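Local structure of glucokinase (Enterococcus faecalis, 2QM1) at residues V87-N91 with L92-T96; E289-P293 with Q294-S298; G195-R198 with V199-L203. The protein probably phosphorylates glucose at the expense of ATP, as a ROK-family glucokinase that binds zinc and magnesium. All coordinates share one frame; numbering follows the deposited sequence.

Contact 1. Residues V87-N91 with L92-T96; sequences VGAYN and LNWTT
Ala89 meets both Leu92 and Trp94 through its single methyl. Ala89 CB lies 3.7 Å from Trp94 CE3. Leu92 CD1 is slightly farther from Ala89 CB, at 4.0 Å. Leu92 CD1 in turn sits over one face of the Trp94 indole, displaced toward its rim, which gives a small apolar cluster of three side chains. Trp94 CG is anti to the carbonyl carbon (chi1 -66°), which places the indole beside Ala89 CB and Leu92 CD1. On the other side of the turn, Thr95 CG2 lies over one face of the Tyr90 ring, in a CH-pi contact 4.3 Å from the ring centroid. The methyl is offset toward CE1 and CZ.

Two backbone bonds fold the chain so that these groups can meet. Leu92 N donates to Ala89 O at 2.8 Å, and Asn93 N donates to Tyr90 O at 2.8 Å. Ala89 is also the centre of an inverse gamma turn, whose Tyr90 N to Gly88 O bond is weak.

Further out, Trp94 NE1 bonds to Gly43 O and Asn93 ND2 to Ile39 O. Leu92 and Trp94 both pack on Leu13 of strand 7-13 and on Ile46 of helix 46-60. The apolar cluster thus faces the protein, while Tyr90 and Thr95 lie on the exposed side. The arrangement is that of a short 3-10 turn, with its i to i+3 bonds, in the loop between strand 85-87 and helix 100-108.

Contact 2. Residues E289-P293 with Q294-S298; sequences EFTFP and QVRNS
Phe292 and Val295 make the tight part of this contact. Val295 CG2 lies over one face of the Phe292 ring, 3.4 Å from Phe292 CZ, in a CH-pi contact. Phe292 CG stands between its backbone N and carbonyl carbon (chi1 67°), which turns the ring back over the first turn of the helix. The other branch, Val295 CG1, meets Thr291 CG2 at 3.8 Å. In one of its two conformers, Gln294 brings OE1 to the ring edge, in the ring plane, 3.4 Å from Phe292 CD2; amide and ring planes are then 77° apart. The second subunit packs on this side: its Glu166 touches Phe292, and its Cys163 touches Gln294 and Val295.

The Arg296 side is more open. Arg296 CG passes 3.3 Å from Thr291 OG1, and the chain then runs past Pro293 CA and bends at chi3. Arg296 NE bonds to Gln288 O, just before the segments, while Thr291 OG1 bonds to Phe287 O. Arg296 and Asn297 are both exposed.

Phe292 O receives a nearly straight bond from Arg296 N at 2.9 Å (N-H...O 167°) and a weak one from Val295 N. Asn297 N follows to Pro293 O at 3.1 Å. Ser298 OG closes the far end on Gln294 O at 2.6 Å. This is a one-turn helix with Phe292 at the N-cap position and proline in the first turn, set at the subunit interface.

Contact 3. Residues G195-R198 with V199-L203; sequences GVVR and VARHL
The backbone is alpha-helical, with Val199 N, Ala200 N and Arg201 N bonded to the carbonyls of Gly195, Val196 and Val197, the last short and straight at 2.7 Å from Arg201 N to Val197 O (N-H...O 169°), while His202 N to Arg198 O is weak at 3.2 Å.

Two side-chain pairs run along the helix, each one turn apart. In the first, Val197 and Arg201 lie side by side and point the same way. Arg201 was modelled in two conformers, and what follows holds for one of them. In it, Val197 CG1 sits over one face of the Arg201 guanidinium, offset toward its rim, with Val197 CG1 to Arg201 NE at 3.6 Å. CG1 is anti to the Val197 backbone N (chi1 162°), which turns this branch toward the arginine. The Arg201 chain is extended from CG to NE, so its flat end can lie across the methyl. Arg201 NH2 also has a long, weak ion pair with Asp222.

In the second pair, Arg198 and His202 also lie alongside each other. Arg198 CG is 4.0 Å from His202 CD2. His202 CD2 points edge-on at Arg198 O, 3.2 Å away, in the plane of the imidazole. The Arg198 chain bends at chi3, and its NH2 bonds to Thr189 O. This places Arg198 near the zinc site, its side chain about 7 Å from that of Cys179. The His202 ring also meets that of Phe177, with the planes about 45° apart.

The other side of the helix is apolar. Val196 and Ala200 pack on Val246 and Val242 of helix 237-261, and Val199 packs on Arg245 there. Val196 also reaches helix 225-233. The contact is typical of an amphipathic helix packed on helices 237-261 and 225-233.

In the fold
From the N terminus the three contacts come in series, and none nests in or crosses another. Contact 1 comes first, in the loop after strand 85-87. It closes a tight turn and ties that loop to strand 7-13 and helix 46-60. Contact 3 follows beyond the zinc-binding cysteines, along helix 193-203, and joins this helix to helices 225-233 and 237-261. Contact 2 comes last, closing the turn between helices 277-289 and 293-296. It leans on helix 237-261 and on the second subunit. Helix 237-261 is therefore shared by contacts 2 and 3. Contacts 1 and 2 lie on opposite sides of the chain's centre, their centres about 39 Å apart.

Contact 1. Residues V87-N91 with L92-T96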
# COMPACT_ATOMS: atom_id res chain seq x y z
N VAL B 87 -19.88 -2.51 7.85
CA VAL B 87 -19.55 -2.59 9.27
C VAL B 87 -18.75 -1.32 9.70
O VAL B 87 -17.95 -0.80 8.94
CB VAL B 87 -18.80 -3.94 9.58
CG1 VAL B 87 -17.29 -3.85 9.31
CG2 VAL B 87 -19.10 -4.45 10.95
N GLY B 88 -18.99 -0.81 10.90
CA GLY B 88 -18.10 0.22 11.47
C GLY B 88 -18.51 1.65 11.19
O GLY B 88 -17.68 2.58 11.28
N ALA B 89 -19.79 1.84 10.86
CA ALA B 89 -20.33 3.15 10.53
C ALA B 89 -20.93 3.77 11.79
O ALA B 89 -22.12 4.13 11.83
CB ALA B 89 -21.38 3.03 9.41
N TYR B 90 -20.10 3.88 12.83
CA TYR B 90 -20.61 4.24 14.16
C TYR B 90 -21.29 5.61 14.16
O TYR B 90 -22.32 5.77 14.81
CB TYR B 90 -19.53 4.11 15.26
CG TYR B 90 -19.76 2.97 16.28
CD1 TYR B 90 -19.94 1.64 15.87
CD2 TYR B 90 -19.76 3.25 17.66
CE1 TYR B 90 -20.15 0.59 16.82
CE2 TYR B 90 -19.96 2.22 18.64
CZ TYR B 90 -20.16 0.89 18.21
OH TYR B 90 -20.35 -0.10 19.17
N ASN B 91 -20.73 6.54 13.38
CA ASN B 91 -21.30 7.88 13.21
C ASN B 91 -22.72 7.89 12.66
O ASN B 91 -23.42 8.90 12.74
CB ASN B 91 -20.40 8.75 12.32
CG ASN B 91 -20.09 8.12 10.96
OD1 ASN B 91 -19.65 6.97 10.86
ND2 ASN B 91 -20.30 8.89 9.90
N LEU B 92 -23.15 6.76 12.11
CA LEU B 92 -24.48 6.62 11.55
C LEU B 92 -25.43 5.97 12.55
O LEU B 92 -26.63 5.92 12.32
CB LEU B 92 -24.43 5.81 10.25
CG LEU B 92 -23.86 6.49 9.00
CD1 LEU B 92 -23.96 5.59 7.75
CD2 LEU B 92 -24.51 7.87 8.72
N ASN B 93 -24.86 5.49 13.67
CA ASN B 93 -25.58 4.67 14.65
C ASN B 93 -25.83 3.24 14.17
O ASN B 93 -26.63 2.54 14.76
CB ASN B 93 -26.94 5.30 15.06
CG ASN B 93 -26.81 6.53 15.96
OD1 ASN B 93 -25.85 6.66 16.74
ND2 ASN B 93 -27.81 7.44 15.88
N TRP B 94 -25.20 2.82 13.08
CA TRP B 94 -25.22 1.40 12.73
C TRP B 94 -24.24 0.68 13.64
O TRP B 94 -23.05 0.82 13.47
CB TRP B 94 -24.83 1.19 11.27
CG TRP B 94 -25.82 1.77 10.29
CD1 TRP B 94 -27.09 2.18 10.56
CD2 TRP B 94 -25.62 1.98 8.89
NE1 TRP B 94 -27.69 2.66 9.43
CE2 TRP B 94 -26.82 2.54 8.38
CE3 TRP B 94 -24.56 1.75 8.01
CZ2 TRP B 94 -26.98 2.86 7.04
CZ3 TRP B 94 -24.72 2.07 6.68
CH2 TRP B 94 -25.92 2.64 6.20
N THR B 95 -24.73 -0.06 14.63
CA THR B 95 -23.81 -0.77 15.52
C THR B 95 -23.71 -2.25 15.14
O THR B 95 -22.91 -3.03 15.68
CB THR B 95 -24.23 -0.60 16.98
OG1 THR B 95 -25.60 -1.01 17.13
CG2 THR B 95 -24.07 0.86 17.40
N THR B 96 -24.49 -2.61 14.15
CA THR B 96 -24.65 -3.97 13.75
C THR B 96 -24.38 -3.97 12.23
O THR B 96 -24.58 -2.94 11.60
CB THR B 96 -26.09 -4.31 14.16
OG1 THR B 96 -26.12 -5.00 15.44
CG2 THR B 96 -26.89 -4.96 13.12

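Contact 2. Residues E289-P293 with Q294-S298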
# COMPACT_ATOMS: atom_id res chain seq x y z
N GLU B 289 11.46 15.17 0.68
CA GLU B 289 12.45 14.79 1.73
C GLU B 289 12.35 13.30 2.03
O GLU B 289 13.35 12.60 2.15
CB GLU B 289 12.28 15.56 3.08
CG GLU B 289 13.43 15.24 4.10
CD GLU B 289 13.10 15.45 5.59
OE1 GLU B 289 13.79 16.22 6.28
OE2 GLU B 289 12.20 14.84 6.12
N PHE B 290 11.13 12.81 2.15
CA PHE B 290 10.91 11.49 2.72
C PHE B 290 10.88 10.33 1.71
O PHE B 290 10.62 9.18 2.08
CB PHE B 290 9.66 11.53 3.62
CG PHE B 290 9.83 12.35 4.86
CD1 PHE B 290 10.94 12.18 5.68
CD2 PHE B 290 8.90 13.30 5.20
CE1 PHE B 290 11.12 12.98 6.82
CE2 PHE B 290 9.07 14.10 6.36
CZ PHE B 290 10.16 13.93 7.16
N THR B 291 11.18 10.59 0.45
CA THR B 291 11.05 9.53 -0.58
C THR B 291 12.40 9.19 -1.22
O THR B 291 13.29 10.05 -1.32
CB THR B 291 9.95 9.88 -1.67
OG1 THR B 291 10.13 11.23 -2.18
CG2 THR B 291 8.52 9.73 -1.07
N PHE B 292 12.56 7.93 -1.61
CA PHE B 292 13.79 7.54 -2.29
C PHE B 292 13.80 8.04 -3.75
O PHE B 292 12.77 8.36 -4.29
CB PHE B 292 14.18 6.05 -2.06
CG PHE B 292 13.25 5.05 -2.65
CD1 PHE B 292 12.25 4.46 -1.88
CD2 PHE B 292 13.42 4.61 -3.94
CE1 PHE B 292 11.40 3.49 -2.43
CE2 PHE B 292 12.58 3.66 -4.50
CZ PHE B 292 11.57 3.10 -3.75
N PRO B 293 14.99 8.23 -4.33
CA PRO B 293 15.05 8.87 -5.66
C PRO B 293 14.08 8.39 -6.76
O PRO B 293 13.47 9.20 -7.43
CB PRO B 293 16.48 8.61 -6.08
CG PRO B 293 17.25 8.70 -4.75
CD PRO B 293 16.34 7.89 -3.84
N GLN B 294 13.96 7.08 -6.94
CA GLN B 294 13.11 6.58 -7.99
C GLN B 294 11.63 7.00 -7.76
O GLN B 294 10.87 7.22 -8.71
CB GLN B 294 13.32 5.06 -8.12
CG GLN B 294 14.75 4.66 -8.58
CD GLN B 294 15.77 4.35 -7.45
OE1 GLN B 294 15.77 4.96 -6.36
NE2 GLN B 294 16.68 3.41 -7.74
N VAL B 295 11.23 7.16 -6.49
CA VAL B 295 9.88 7.59 -6.17
C VAL B 295 9.74 9.11 -6.30
O VAL B 295 8.73 9.61 -6.79
CB VAL B 295 9.42 7.08 -4.76
CG1 VAL B 295 8.10 7.79 -4.33
CG2 VAL B 295 9.31 5.50 -4.76
N ARG B 296 10.77 9.82 -5.87
CA ARG B 296 10.82 11.29 -5.98
C ARG B 296 10.60 11.77 -7.39
O ARG B 296 10.00 12.82 -7.62
CB ARG B 296 12.22 11.78 -5.67
CG ARG B 296 12.65 11.64 -4.29
CD ARG B 296 14.06 12.07 -4.29
NE ARG B 296 14.18 13.13 -3.35
CZ ARG B 296 14.94 14.20 -3.47
NH1 ARG B 296 15.66 14.41 -4.54
NH2 ARG B 296 14.91 15.06 -2.49
N ASN B 297 11.17 11.04 -8.34
CA ASN B 297 11.26 11.49 -9.71
C ASN B 297 10.11 10.93 -10.49
O ASN B 297 10.06 11.07 -11.72
CB ASN B 297 12.57 11.03 -10.31
CG ASN B 297 13.81 11.65 -9.62
OD1 ASN B 297 14.83 11.01 -9.44
ND2 ASN B 297 13.69 12.88 -9.24
N SER B 298 9.18 10.27 -9.80
CA SER B 298 8.04 9.70 -10.53
C SER B 298 6.64 10.02 -9.94
O SER B 298 5.79 10.53 -10.66
CB SER B 298 8.25 8.20 -10.77
OG SER B 298 8.43 7.48 -9.55

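Contact 3. Residues G195-R198 with V199-L203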
# COMPACT_ATOMS: atom_id res chain seq x y z
N GLY B 195 -7.68 18.70 13.62
CA GLY B 195 -6.27 18.40 13.88
C GLY B 195 -5.36 19.59 13.68
O GLY B 195 -4.43 19.78 14.42
N VAL B 196 -5.62 20.38 12.66
CA VAL B 196 -4.81 21.57 12.37
C VAL B 196 -4.86 22.59 13.52
O VAL B 196 -3.83 23.14 13.93
CB VAL B 196 -5.26 22.24 11.07
CG1 VAL B 196 -4.55 23.64 10.89
CG2 VAL B 196 -5.00 21.34 9.85
N VAL B 197 -6.06 22.82 14.03
CA VAL B 197 -6.32 23.63 15.21
C VAL B 197 -5.58 23.02 16.39
O VAL B 197 -4.89 23.71 17.13
CB VAL B 197 -7.87 23.68 15.49
CG1 VAL B 197 -8.23 24.13 16.99
CG2 VAL B 197 -8.56 24.54 14.44
N ARG B 198 -5.70 21.71 16.58
CA ARG B 198 -4.99 21.11 17.70
C ARG B 198 -3.48 21.33 17.55
O ARG B 198 -2.81 21.64 18.51
CB ARG B 198 -5.33 19.63 17.82
CG ARG B 198 -4.93 18.97 19.11
CD ARG B 198 -5.81 17.72 19.31
NE ARG B 198 -6.03 17.10 18.02
CZ ARG B 198 -7.20 16.70 17.51
NH1 ARG B 198 -8.35 16.79 18.19
NH2 ARG B 198 -7.20 16.18 16.30
N VAL B 199 -2.94 21.21 16.35
CA VAL B 199 -1.50 21.42 16.16
C VAL B 199 -1.19 22.88 16.49
O VAL B 199 -0.13 23.21 17.01
CB VAL B 199 -1.06 21.11 14.70
CG1 VAL B 199 0.26 21.80 14.37
CG2 VAL B 199 -0.97 19.57 14.45
N ALA B 200 -2.11 23.77 16.12
CA ALA B 200 -1.86 25.19 16.35
C ALA B 200 -1.97 25.52 17.87
O ALA B 200 -1.15 26.26 18.40
CB ALA B 200 -2.80 26.05 15.47
N ARG B 201 -2.98 24.93 18.53
CA ARG B 201 -3.21 25.03 19.99
C ARG B 201 -2.01 24.65 20.81
O ARG B 201 -1.86 25.09 21.95
CB ARG B 201 -4.39 24.13 20.44
CG ARG B 201 -5.63 24.88 20.73
CD ARG B 201 -6.85 24.00 20.62
NE ARG B 201 -8.04 24.82 20.50
CZ ARG B 201 -9.28 24.36 20.53
NH1 ARG B 201 -9.52 23.06 20.70
NH2 ARG B 201 -10.28 25.21 20.41
N HIS B 202 -1.15 23.82 20.24
CA HIS B 202 -0.01 23.30 20.96
C HIS B 202 1.33 23.88 20.58
O HIS B 202 2.23 23.85 21.38
CB HIS B 202 -0.07 21.78 21.01
CG HIS B 202 -1.20 21.28 21.87
ND1 HIS B 202 -1.11 21.22 23.25
CD2 HIS B 202 -2.45 20.89 21.55
CE1 HIS B 202 -2.26 20.78 23.73
NE2 HIS B 202 -3.09 20.58 22.73
N LEU B 203 1.41 24.47 19.40
CA LEU B 203 2.59 25.20 18.96
C LEU B 203 2.58 26.65 19.43
O LEU B 203 3.58 27.36 19.30
CB LEU B 203 2.65 25.20 17.44
CG LEU B 203 3.14 23.99 16.67
CD1 LEU B 203 3.08 24.35 15.21
CD2 LEU B 203 4.57 23.79 17.03